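Local coordinates for taurine:2-oxoglutarate aminotransferase (PDB 6JIX), which probably transfers the amino group of taurine to 2-oxoglutarate, using pyridoxal 5'-phosphate as its cofactor, at residues V172-P177 with E232-G237; E236-L241 with I247-D252; V328-Y331 with D335-A338; L373-N378 with K438-V443; E383-Y388 with S393-I398. All coordinates share one frame; numbering follows the deposited sequence.

Overall arrangement
Contact 1 comes first along the chain. It closes a loop of 54 residues between the end of strand 171-174 and the start of helix 234-245. Contact 2 begins on that same helix, sharing Glu236 and Gly237, and returns the chain to the seven-stranded sheet at strand 248-252. Contact 3 follows in series and marks the short turn between helices 318-333 and 336-357, about 30 Å from contact 1 between centres. Contact 4 spans 59 residues and ties the three-stranded sheet to the last helix, 426-447. Contact 5 is nested inside that loop. The two touch through probable backbone hydrogen bonds between residues 375-377 and 383-385.

Contact 1 (V172-P177 with E232-G237); sequences VHFMNP and EGYMEG
Pro177 and Tyr234 approach from opposite directions and form the packed part of this contact. Pro177 CD sits over one face of the tyrosine ring, 4.2 Å from the ring centroid and 26° off the ring normal, a CH-pi contact. Phe174 meets the same tyrosine differently. Its ring offers an edge, with CE2 3.4 Å from Tyr234 OH and the hydroxyl oxygen near the phenylalanine plane. Tyr234 carries CG anti to its backbone N (chi1 -177°), which sends the ring from the helix toward the strand end. Asn176 adds only CB, 4.0 Å from Tyr234 OH, and its amide leads away. The contact joins the exit of strand 171-174, an outermost strand of the seven-stranded sheet, to the first turn of helix 234-245, with Gly233 as N-cap. Phe174 and Tyr234 both also touch Met218 of strand 213-219, and Phe174 reaches Leu201 of helix 190-208. On the looser side no protein atom bonds the hydroxyl across the contact; a water takes that place. It lies at the edges of both rings, in their planes, 2.6 Å from Tyr234 OH. It gives a weak bond to Met175 O at 3.4 Å. No direct hydrogen bond crosses between the two segments.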
# COMPACT_ATOMS: atom_id res chain seq x y z
N VAL A 172 12.20 13.96 13.41
CA VAL A 172 13.09 13.98 14.57
C VAL A 172 12.88 12.70 15.37
O VAL A 172 11.75 12.34 15.72
CB VAL A 172 12.83 15.21 15.45
CG1 VAL A 172 13.92 15.34 16.50
CG2 VAL A 172 12.75 16.45 14.61
N HIS A 173 13.98 12.03 15.71
CA HIS A 173 13.94 10.77 16.43
C HIS A 173 14.38 10.96 17.87
O HIS A 173 15.36 11.66 18.14
CB HIS A 173 14.81 9.74 15.72
CG HIS A 173 14.30 9.37 14.37
ND1 HIS A 173 14.80 9.93 13.21
CD2 HIS A 173 13.30 8.55 13.98
CE1 HIS A 173 14.14 9.45 12.17
NE2 HIS A 173 13.23 8.60 12.61
N PHE A 174 13.64 10.35 18.79
CA PHE A 174 14.02 10.33 20.19
C PHE A 174 14.18 8.90 20.67
O PHE A 174 13.51 7.98 20.20
CB PHE A 174 13.00 11.07 21.10
CG PHE A 174 11.63 10.45 21.16
CD1 PHE A 174 10.78 10.47 20.05
CD2 PHE A 174 11.17 9.90 22.35
CE1 PHE A 174 9.50 9.93 20.13
CE2 PHE A 174 9.91 9.35 22.43
CZ PHE A 174 9.06 9.37 21.33
N MET A 175 15.10 8.72 21.61
CA MET A 175 15.37 7.40 22.16
C MET A 175 14.31 7.02 23.19
O MET A 175 14.03 7.79 24.11
CB MET A 175 16.76 7.36 22.79
CG MET A 175 17.14 6.00 23.33
SD MET A 175 17.23 4.72 22.05
CE MET A 175 18.03 5.66 20.76
N ASN A 176 13.66 5.86 22.99
CA ASN A 176 12.73 5.32 23.97
C ASN A 176 13.41 4.23 24.80
O ASN A 176 14.37 3.60 24.34
CB ASN A 176 11.47 4.73 23.31
CG ASN A 176 11.77 3.93 22.04
OD1 ASN A 176 12.82 4.08 21.41
ND2 ASN A 176 10.81 3.10 21.63
N PRO A 177 12.94 4.00 26.02
CA PRO A 177 13.62 3.06 26.92
C PRO A 177 13.32 1.62 26.55
O PRO A 177 12.18 1.25 26.28
CB PRO A 177 13.05 3.39 28.30
CG PRO A 177 11.67 3.88 27.99
CD PRO A 177 11.78 4.63 26.68
N GLU A 232 6.03 1.70 33.41
CA GLU A 232 4.76 2.21 33.92
C GLU A 232 4.73 3.72 33.81
O GLU A 232 5.70 4.39 34.14
CB GLU A 232 4.60 1.80 35.39
CG GLU A 232 3.22 2.04 35.95
CD GLU A 232 2.17 1.18 35.28
OE1 GLU A 232 0.97 1.56 35.34
OE2 GLU A 232 2.53 0.13 34.67
N GLY A 233 3.61 4.26 33.33
CA GLY A 233 3.40 5.70 33.31
C GLY A 233 4.00 6.46 32.13
O GLY A 233 3.68 7.64 31.96
N TYR A 234 4.86 5.82 31.33
CA TYR A 234 5.52 6.49 30.20
C TYR A 234 4.52 6.93 29.12
O TYR A 234 4.52 8.09 28.70
CB TYR A 234 6.57 5.57 29.61
CG TYR A 234 7.39 6.15 28.48
CD1 TYR A 234 8.28 7.21 28.69
CD2 TYR A 234 7.31 5.61 27.20
CE1 TYR A 234 9.05 7.72 27.64
CE2 TYR A 234 8.08 6.11 26.16
CZ TYR A 234 8.94 7.15 26.38
OH TYR A 234 9.69 7.63 25.33
N MET A 235 3.67 6.01 28.64
CA MET A 235 2.72 6.37 27.59
C MET A 235 1.79 7.48 28.06
O MET A 235 1.41 8.35 27.26
CB MET A 235 1.89 5.16 27.15
CG MET A 235 2.64 4.08 26.40
SD MET A 235 3.75 4.71 25.14
CE MET A 235 2.75 4.78 23.66
N GLU A 236 1.40 7.46 29.33
CA GLU A 236 0.52 8.51 29.84
C GLU A 236 1.23 9.85 29.85
O GLU A 236 0.63 10.88 29.54
CB GLU A 236 0.04 8.16 31.25
CG GLU A 236 -1.05 7.09 31.29
CD GLU A 236 -0.49 5.68 31.26
OE1 GLU A 236 0.75 5.51 31.19
OE2 GLU A 236 -1.31 4.73 31.31
N GLY A 237 2.53 9.84 30.16
CA GLY A 237 3.28 11.08 30.17
C GLY A 237 3.49 11.65 28.79
O GLY A 237 3.46 12.87 28.59
O HOH W 1 11.54 9.36 25.72

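Contact 2 (E236-L241 with I247-D252); sequences EGVRAL and ILMICD. With PLP (pyridoxal-5'-phosphate), chain G.
Arg239 on the helix and Met249 on the strand bring the two backbones closest, with their CA atoms 6.6 Å apart. Met249 holds CG anti to its backbone N (chi1 -175°) and stays extended beyond it, reaching from the strand to the helix. Its SD rests against the aliphatic part of Arg239, 3.8 Å from CB. Its CE ends 3.9 Å from Val238 CG1, where the two side chains cross at about a right angle. Arg239 bends at chi2 and chi3, bringing its guanidinium back over the strand. Met249 CB lies over one face of this group, offset toward the rim, 3.6 Å from Arg239 NH1. Arg239 NH2 is also 3.6 Å from Ile247 O, but no hydrogen bond is made. The helix and strand are the second half of a beta-alpha-beta crossover that starts with strand 213-219. The far end of the strand carries Asp252, whose OD2 is 2.7 Å from N1 of pyridoxal phosphate, as in other fold type I enzymes. Asn120 and His144 also bond Asp252 OD2. The guanidinium charge has partners beyond the contact. Arg239 NH1 forms a salt bridge with Asp275, which also accepts from Met249 N, and NH2 forms one with Asp243. Arg239 thus turns a flat face to the methionine, while its charge is probably balanced by the two aspartates.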
# COMPACT_ATOMS: atom_id res chain seq x y z
N GLU A 236 1.40 7.46 29.33
CA GLU A 236 0.52 8.51 29.84
C GLU A 236 1.23 9.85 29.85
O GLU A 236 0.63 10.88 29.54
CB GLU A 236 0.04 8.16 31.25
CG GLU A 236 -1.05 7.09 31.29
CD GLU A 236 -0.49 5.68 31.26
OE1 GLU A 236 0.75 5.51 31.19
OE2 GLU A 236 -1.31 4.73 31.31
N GLY A 237 2.53 9.84 30.16
CA GLY A 237 3.28 11.08 30.17
C GLY A 237 3.49 11.65 28.79
O GLY A 237 3.46 12.87 28.59
N VAL A 238 3.73 10.78 27.81
CA VAL A 238 3.79 11.23 26.42
C VAL A 238 2.48 11.91 26.03
O VAL A 238 2.48 13.01 25.46
CB VAL A 238 4.11 10.06 25.49
CG1 VAL A 238 4.09 10.54 24.02
CG2 VAL A 238 5.46 9.46 25.86
N ARG A 239 1.35 11.28 26.35
CA ARG A 239 0.05 11.90 26.09
C ARG A 239 -0.06 13.26 26.77
O ARG A 239 -0.67 14.20 26.23
CB ARG A 239 -1.09 10.98 26.54
CG ARG A 239 -2.47 11.57 26.41
CD ARG A 239 -2.89 11.65 24.96
NE ARG A 239 -2.62 12.96 24.36
CZ ARG A 239 -3.05 13.32 23.15
NH1 ARG A 239 -3.77 12.46 22.43
NH2 ARG A 239 -2.78 14.53 22.67
N ALA A 240 0.52 13.38 27.96
CA ALA A 240 0.48 14.66 28.67
C ALA A 240 1.30 15.72 27.95
O ALA A 240 0.85 16.86 27.79
CB ALA A 240 0.98 14.46 30.11
N LEU A 241 2.51 15.36 27.50
CA LEU A 241 3.32 16.34 26.76
C LEU A 241 2.60 16.79 25.50
O LEU A 241 2.62 17.98 25.17
CB LEU A 241 4.70 15.77 26.42
CG LEU A 241 5.61 15.30 27.55
CD1 LEU A 241 6.80 14.57 26.95
CD2 LEU A 241 6.04 16.48 28.43
N ILE A 247 0.46 18.95 20.38
CA ILE A 247 0.96 17.95 19.46
C ILE A 247 -0.03 16.79 19.42
O ILE A 247 -0.47 16.31 20.48
CB ILE A 247 2.34 17.46 19.92
CG1 ILE A 247 3.39 18.58 19.86
CG2 ILE A 247 2.75 16.20 19.20
CD1 ILE A 247 4.55 18.37 20.84
N LEU A 248 -0.35 16.31 18.23
CA LEU A 248 -1.19 15.12 18.13
C LEU A 248 -0.39 13.88 18.49
O LEU A 248 0.79 13.77 18.14
CB LEU A 248 -1.78 14.97 16.72
CG LEU A 248 -2.56 16.16 16.17
CD1 LEU A 248 -2.93 15.95 14.73
CD2 LEU A 248 -3.80 16.37 17.00
N MET A 249 -1.02 12.96 19.19
CA MET A 249 -0.41 11.67 19.49
C MET A 249 -0.98 10.64 18.53
O MET A 249 -2.21 10.54 18.38
CB MET A 249 -0.68 11.25 20.92
CG MET A 249 0.02 9.99 21.33
SD MET A 249 -0.40 9.59 23.04
CE MET A 249 0.90 8.42 23.43
N ILE A 250 -0.10 9.95 17.82
CA ILE A 250 -0.49 8.91 16.89
C ILE A 250 0.09 7.61 17.39
O ILE A 250 1.31 7.43 17.39
CB ILE A 250 -0.00 9.19 15.46
CG1 ILE A 250 -0.34 10.64 15.04
CG2 ILE A 250 -0.57 8.16 14.50
CD1 ILE A 250 0.24 11.02 13.70
N CYS A 251 -0.78 6.67 17.76
CA CYS A 251 -0.32 5.34 18.13
C CYS A 251 -0.41 4.42 16.92
O CYS A 251 -1.40 4.44 16.18
CB CYS A 251 -1.15 4.76 19.28
SG CYS A 251 -0.93 5.59 20.83
N ASP A 252 0.65 3.63 16.71
CA ASP A 252 0.70 2.65 15.64
C ASP A 252 0.21 1.31 16.20
O ASP A 252 0.91 0.67 17.00
CB ASP A 252 2.12 2.58 15.08
CG ASP A 252 2.26 1.61 13.91
OD1 ASP A 252 1.46 0.65 13.84
OD2 ASP A 252 3.18 1.80 13.09
N1 PLP G . 3.88 -0.54 11.86
C2 PLP G . 4.22 -1.60 12.59
C2A PLP G . 4.14 -1.56 14.11
C3 PLP G . 4.66 -2.79 11.96
O3 PLP G . 5.02 -3.91 12.69
C4 PLP G . 4.73 -2.86 10.59
C4A PLP G . 5.21 -4.19 9.93
O4A PLP G . 5.96 -4.95 10.54
C5 PLP G . 4.35 -1.70 9.85
C6 PLP G . 3.92 -0.54 10.52
C5A PLP G . 4.40 -1.73 8.28
O4P PLP G . 3.26 -2.41 7.87
P PLP G . 3.15 -2.97 6.35
O1P PLP G . 1.79 -3.46 6.09
O2P PLP G . 3.32 -1.89 5.36
O3P PLP G . 4.32 -4.15 6.12

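Contact 3 (V328-Y331 with D335-A338); sequences VNYY and DVCA
Val336 N donates to Tyr331 O across 3.0 Å, a nearly straight bond at 176° that meets the oxygen in the carbonyl plane. A water donates a second bond to Tyr331 O at 3.0 Å, so the oxygen is gripped twice. The water bridges on to Cys337 N, from which it accepts at 3.1 Å. The side chain of Val336 lies between two tyrosines. With chi1 at 168° its methyl groups are divided between them. CG1 is anti to the backbone N and meets the edge of the Tyr331 ring, 4.0 Å from CD1. CG2 meets the edge of the Tyr330 ring, 3.9 Å from CE1. Asp335 positions this shell. With positive phi, it is the C-prime residue of the Schellman motif that ends helix 318-333. The Val336 N to Tyr331 O bond belongs to that motif. Asp335 is also the N-cap of helix 336-357. Its OD1 accepts from Ala338 N at 3.2 Å, with the donor well above the carboxylate plane (46° out of it). Further out, the Tyr330 ring stacks with His334, and Val336 touches Leu422. Tyr331 OH bonds Gly282 O, and its side chain is about 8 Å from that of the cofactor-binding Lys281. One residue therefore closes one helix and opens the next. Tyr331 O, Val336 N and Ala338 N all find partners within this junction, and the acidic cap would probably be favoured by the positive end of the second helix dipole.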
# COMPACT_ATOMS: atom_id res chain seq x y z
N VAL A 328 -13.73 -8.54 12.53
CA VAL A 328 -14.02 -7.79 13.75
C VAL A 328 -15.20 -8.41 14.49
O VAL A 328 -15.17 -8.56 15.72
CB VAL A 328 -14.26 -6.30 13.44
CG1 VAL A 328 -14.75 -5.58 14.67
CG2 VAL A 328 -12.98 -5.66 12.86
N ASN A 329 -16.25 -8.82 13.74
CA ASN A 329 -17.40 -9.48 14.36
C ASN A 329 -16.99 -10.75 15.09
O ASN A 329 -17.51 -11.04 16.17
CB ASN A 329 -18.47 -9.81 13.30
CG ASN A 329 -19.46 -8.67 13.08
OD1 ASN A 329 -19.68 -7.83 13.96
ND2 ASN A 329 -20.05 -8.63 11.88
N TYR A 330 -16.03 -11.49 14.54
CA TYR A 330 -15.52 -12.66 15.24
C TYR A 330 -14.83 -12.28 16.55
O TYR A 330 -15.10 -12.88 17.60
CB TYR A 330 -14.55 -13.43 14.35
CG TYR A 330 -14.24 -14.80 14.91
CD1 TYR A 330 -13.30 -14.97 15.92
CD2 TYR A 330 -14.92 -15.92 14.45
CE1 TYR A 330 -13.03 -16.23 16.43
CE2 TYR A 330 -14.66 -17.16 14.94
CZ TYR A 330 -13.72 -17.33 15.93
OH TYR A 330 -13.50 -18.62 16.41
N TYR A 331 -13.92 -11.30 16.51
CA TYR A 331 -13.23 -10.89 17.73
C TYR A 331 -14.24 -10.65 18.83
O TYR A 331 -14.09 -11.13 19.96
CB TYR A 331 -12.38 -9.63 17.53
CG TYR A 331 -11.14 -9.77 16.67
CD1 TYR A 331 -10.20 -10.76 16.93
CD2 TYR A 331 -10.92 -8.90 15.60
CE1 TYR A 331 -9.08 -10.88 16.14
CE2 TYR A 331 -9.80 -9.02 14.81
CZ TYR A 331 -8.88 -10.00 15.08
OH TYR A 331 -7.76 -10.12 14.29
N ASP A 335 -15.55 -13.38 21.95
CA ASP A 335 -14.79 -12.79 23.05
C ASP A 335 -13.33 -13.23 23.00
O ASP A 335 -12.82 -13.94 23.87
CB ASP A 335 -15.43 -13.10 24.41
CG ASP A 335 -15.11 -12.01 25.45
OD1 ASP A 335 -14.07 -11.29 25.28
OD2 ASP A 335 -15.90 -11.87 26.41
N VAL A 336 -12.66 -12.81 21.92
CA VAL A 336 -11.29 -13.23 21.69
C VAL A 336 -10.35 -12.54 22.67
O VAL A 336 -9.36 -13.13 23.11
CB VAL A 336 -10.90 -13.01 20.22
CG1 VAL A 336 -9.40 -13.16 20.03
CG2 VAL A 336 -11.61 -14.02 19.35
N CYS A 337 -10.65 -11.30 23.06
CA CYS A 337 -9.80 -10.64 24.06
C CYS A 337 -9.78 -11.42 25.36
O CYS A 337 -8.70 -11.67 25.94
CB CYS A 337 -10.29 -9.21 24.30
SG CYS A 337 -9.85 -8.09 22.96
N ALA A 338 -10.95 -11.82 25.86
CA ALA A 338 -11.00 -12.56 27.12
C ALA A 338 -10.23 -13.87 27.01
O ALA A 338 -9.53 -14.27 27.94
CB ALA A 338 -12.44 -12.80 27.54
O HOH W 2 -12.91 -9.47 22.11

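Contact 4 (L373-N378 with K438-V443); sequences LTIVKN and KVLTWV
The three-stranded antiparallel sheet near the C terminus packs against the last helix, 426-447, where Leu373 and Ile375 meet Leu440 and Val443. Strand 373-376 and helix 438-443 run in nearly the same direction, at 23°, with segment axes 11.1 Å apart at closest approach. Leu373 and Ile375 both point toward the helix. Leu440 places CG anti to its carbonyl carbon (chi1 -61°) and faces both of them with its two methyls. Its CD1 is 3.8 Å from Leu373 CD1, the closest approach between the two segments. Its CD2 is 4.5 Å from Ile375 CD1. One turn on, Val443 CG1 stands 4.4 Å from Ile375 CG2. Neighbours complete the layer. Leu351 and Met354 of helix 336-357 touch Leu373 and Leu440 respectively, and Ile398 of helix 395-404 touches Val443. At the corner of the chain, Lys377 NZ bonds Leu447 O near the end of the helix. All four touching residues are buried, and no hydrogen bond crosses the interface. The association is purely apolar, with one close methyl contact and two looser ones, so it rests on the hydrophobic effect and dispersion forces.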
# COMPACT_ATOMS: atom_id res chain seq x y z
N LEU A 373 11.40 -12.99 24.16
CA LEU A 373 12.52 -13.29 25.04
C LEU A 373 13.76 -12.53 24.57
O LEU A 373 14.07 -12.51 23.37
CB LEU A 373 12.81 -14.79 25.06
CG LEU A 373 11.66 -15.68 25.53
CD1 LEU A 373 12.10 -17.15 25.51
CD2 LEU A 373 11.13 -15.27 26.90
N THR A 374 14.46 -11.90 25.51
CA THR A 374 15.78 -11.33 25.23
C THR A 374 16.84 -12.41 25.44
O THR A 374 17.02 -12.91 26.56
CB THR A 374 16.07 -10.11 26.09
OG1 THR A 374 15.07 -9.10 25.85
CG2 THR A 374 17.42 -9.56 25.70
N ILE A 375 17.53 -12.77 24.36
CA ILE A 375 18.56 -13.79 24.39
C ILE A 375 19.91 -13.13 24.65
O ILE A 375 20.26 -12.12 24.01
CB ILE A 375 18.58 -14.57 23.06
CG1 ILE A 375 17.17 -15.07 22.74
CG2 ILE A 375 19.55 -15.72 23.12
CD1 ILE A 375 16.51 -15.81 23.88
N VAL A 376 20.67 -13.68 25.58
CA VAL A 376 21.94 -13.09 26.00
C VAL A 376 23.05 -14.12 25.87
O VAL A 376 22.83 -15.33 26.02
CB VAL A 376 21.86 -12.57 27.45
CG1 VAL A 376 20.88 -11.40 27.56
CG2 VAL A 376 21.48 -13.71 28.38
N LYS A 377 24.26 -13.63 25.56
CA LYS A 377 25.45 -14.47 25.62
C LYS A 377 25.95 -14.66 27.05
O LYS A 377 26.79 -15.53 27.29
CB LYS A 377 26.58 -13.85 24.77
CG LYS A 377 26.95 -14.63 23.51
CD LYS A 377 28.40 -14.37 23.09
CE LYS A 377 28.86 -15.31 21.98
NZ LYS A 377 29.42 -16.61 22.47
N ASN A 378 25.39 -13.91 28.00
CA ASN A 378 25.94 -13.79 29.34
C ASN A 378 24.94 -13.13 30.28
O ASN A 378 24.81 -11.90 30.28
CB ASN A 378 27.23 -12.98 29.27
CG ASN A 378 28.14 -13.24 30.45
OD1 ASN A 378 27.84 -12.87 31.60
ND2 ASN A 378 29.28 -13.87 30.16
N LYS A 438 13.24 -26.81 24.59
CA LYS A 438 14.28 -27.68 24.03
C LYS A 438 15.33 -26.86 23.29
O LYS A 438 16.53 -27.11 23.44
CB LYS A 438 13.70 -28.73 23.08
CG LYS A 438 12.78 -29.76 23.72
CD LYS A 438 13.06 -29.93 25.22
CE LYS A 438 12.63 -31.30 25.70
NZ LYS A 438 11.47 -31.76 24.88
N VAL A 439 14.90 -25.88 22.49
CA VAL A 439 15.85 -25.12 21.68
C VAL A 439 16.69 -24.20 22.56
O VAL A 439 17.89 -24.04 22.33
CB VAL A 439 15.12 -24.31 20.59
CG1 VAL A 439 16.07 -23.26 20.00
CG2 VAL A 439 14.57 -25.24 19.50
N LEU A 440 16.08 -23.59 23.59
CA LEU A 440 16.84 -22.75 24.50
C LEU A 440 17.96 -23.53 25.18
O LEU A 440 19.06 -23.01 25.40
CB LEU A 440 15.90 -22.09 25.52
CG LEU A 440 14.84 -21.18 24.88
CD1 LEU A 440 13.97 -20.47 25.90
CD2 LEU A 440 15.49 -20.16 23.96
N THR A 441 17.71 -24.80 25.51
CA THR A 441 18.79 -25.63 26.04
C THR A 441 19.94 -25.74 25.04
O THR A 441 21.10 -25.58 25.41
CB THR A 441 18.27 -27.02 26.40
OG1 THR A 441 17.53 -26.94 27.63
CG2 THR A 441 19.45 -27.97 26.57
N TRP A 442 19.63 -25.96 23.77
CA TRP A 442 20.71 -26.02 22.78
C TRP A 442 21.50 -24.71 22.73
O TRP A 442 22.73 -24.72 22.59
CB TRP A 442 20.13 -26.35 21.41
CG TRP A 442 21.12 -26.30 20.28
CD1 TRP A 442 21.78 -27.36 19.73
CD2 TRP A 442 21.53 -25.14 19.54
NE1 TRP A 442 22.59 -26.93 18.70
CE2 TRP A 442 22.45 -25.57 18.56
CE3 TRP A 442 21.22 -23.78 19.62
CZ2 TRP A 442 23.06 -24.70 17.67
CZ3 TRP A 442 21.82 -22.91 18.73
CH2 TRP A 442 22.74 -23.37 17.76
N VAL A 443 20.81 -23.57 22.85
CA VAL A 443 21.50 -22.28 22.83
C VAL A 443 22.39 -22.14 24.06
O VAL A 443 23.55 -21.73 23.95
CB VAL A 443 20.49 -21.12 22.75
CG1 VAL A 443 21.18 -19.80 23.00
CG2 VAL A 443 19.79 -21.12 21.39

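Contact 5 (E383-Y388 with S393-I398); sequences ELMAPY and SVMPQI
Met385 and Met395 are turned by their torsions to share one small apolar patch. Met385 holds CG anti to the backbone N (chi1 177°), which sets CG 3.6 Å from Val394 CG2, where the two side chains cross at about a right angle. The bend at chi2 then keeps Met385 SD 3.8 Å from the same methyl. Met395 has CG anti to its carbonyl carbon (chi1 -58°) and is also bent. Its CG comes 3.8 Å from Ala386 CB, and its SD lies 4.0 Å from Met385 CG. Ser393 OG lies beside Ala386 CB and makes a capping bond in the turn that leads into the helix. It accepts from Met395 N at 3.1 Å, with an N-H...O angle of 154°. A water joins the two backbones. It donates to Met385 O at 2.9 Å and accepts from Val394 N at 2.7 Å. No direct hydrogen bond links the segments. The chain here leaves the weakly bonded strand 383-384 and turns back into helix 395-404. Met385 continues onto Val443 and Leu447 of helix 426-447. Met385 and Met395 both touch Ile375 of strand 370-376, while Met395 and Ile398 rest on Ile416 of strand 415-418. The turn is thus packed between the last helix and the small antiparallel sheet.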
# COMPACT_ATOMS: atom_id res chain seq x y z
N GLU A 383 25.40 -9.10 28.47
CA GLU A 383 25.89 -9.07 27.10
C GLU A 383 24.88 -9.73 26.16
O GLU A 383 24.54 -10.91 26.33
CB GLU A 383 27.24 -9.76 27.00
CG GLU A 383 27.76 -9.79 25.59
CD GLU A 383 28.95 -10.68 25.45
OE1 GLU A 383 29.41 -10.89 24.30
OE2 GLU A 383 29.43 -11.18 26.50
N LEU A 384 24.37 -8.97 25.19
CA LEU A 384 23.34 -9.47 24.30
C LEU A 384 23.91 -10.52 23.35
O LEU A 384 25.10 -10.50 23.00
CB LEU A 384 22.72 -8.33 23.50
CG LEU A 384 22.20 -7.19 24.37
CD1 LEU A 384 21.49 -6.15 23.53
CD2 LEU A 384 21.26 -7.75 25.41
N MET A 385 23.06 -11.47 22.96
CA MET A 385 23.48 -12.49 22.00
C MET A 385 23.64 -11.90 20.61
O MET A 385 24.37 -12.46 19.77
CB MET A 385 22.47 -13.63 21.99
CG MET A 385 22.78 -14.70 20.97
SD MET A 385 24.11 -15.79 21.51
CE MET A 385 23.30 -16.78 22.78
N ALA A 386 22.94 -10.82 20.32
CA ALA A 386 23.14 -10.08 19.08
C ALA A 386 22.90 -8.60 19.40
O ALA A 386 21.75 -8.16 19.49
CB ALA A 386 22.21 -10.56 17.97
N PRO A 387 23.97 -7.82 19.60
CA PRO A 387 23.80 -6.39 19.89
C PRO A 387 23.25 -5.67 18.67
O PRO A 387 23.27 -6.19 17.55
CB PRO A 387 25.20 -5.89 20.25
CG PRO A 387 26.15 -6.97 19.79
CD PRO A 387 25.36 -8.16 19.26
N TYR A 388 22.77 -4.44 18.88
CA TYR A 388 22.02 -3.73 17.85
C TYR A 388 22.75 -3.77 16.51
O TYR A 388 23.93 -3.42 16.41
CB TYR A 388 21.76 -2.27 18.25
CG TYR A 388 20.87 -1.58 17.22
CD1 TYR A 388 19.51 -1.91 17.11
CD2 TYR A 388 21.39 -0.66 16.31
CE1 TYR A 388 18.70 -1.31 16.16
CE2 TYR A 388 20.59 -0.06 15.36
CZ TYR A 388 19.24 -0.39 15.28
OH TYR A 388 18.43 0.20 14.33
N SER A 393 24.47 -12.01 12.69
CA SER A 393 23.67 -12.38 13.85
C SER A 393 23.46 -13.89 13.89
O SER A 393 23.10 -14.51 12.89
CB SER A 393 22.33 -11.66 13.81
OG SER A 393 21.37 -12.30 14.63
N VAL A 394 23.69 -14.50 15.07
CA VAL A 394 23.41 -15.92 15.25
C VAL A 394 21.94 -16.21 15.48
O VAL A 394 21.56 -17.38 15.59
CB VAL A 394 24.15 -16.53 16.45
CG1 VAL A 394 25.63 -16.47 16.25
CG2 VAL A 394 23.75 -15.81 17.74
N MET A 395 21.10 -15.18 15.60
CA MET A 395 19.70 -15.44 15.91
C MET A 395 18.99 -16.27 14.85
O MET A 395 18.15 -17.10 15.22
CB MET A 395 19.00 -14.10 16.18
CG MET A 395 19.65 -13.31 17.31
SD MET A 395 19.39 -13.99 18.97
CE MET A 395 17.65 -14.39 18.92
N PRO A 396 19.28 -16.13 13.55
CA PRO A 396 18.62 -17.02 12.58
C PRO A 396 18.91 -18.49 12.82
O PRO A 396 18.03 -19.34 12.60
CB PRO A 396 19.16 -16.53 11.23
CG PRO A 396 19.48 -15.10 11.46
CD PRO A 396 19.97 -15.01 12.88
N GLN A 397 20.12 -18.83 13.26
CA GLN A 397 20.43 -20.19 13.69
C GLN A 397 19.41 -20.71 14.70
O GLN A 397 18.90 -21.83 14.56
CB GLN A 397 21.82 -20.19 14.32
CG GLN A 397 22.74 -21.30 13.94
CD GLN A 397 24.13 -21.08 14.52
OE1 GLN A 397 24.72 -20.00 14.34
NE2 GLN A 397 24.63 -22.06 15.26
N ILE A 398 19.12 -19.90 15.73
CA ILE A 398 18.13 -20.27 16.75
C ILE A 398 16.74 -20.38 16.14
O ILE A 398 15.98 -21.31 16.45
CB ILE A 398 18.13 -19.23 17.88
CG1 ILE A 398 19.55 -18.97 18.39
CG2 ILE A 398 17.16 -19.64 18.97
CD1 ILE A 398 19.60 -17.86 19.41
O HOH W 3 24.57 -12.75 16.92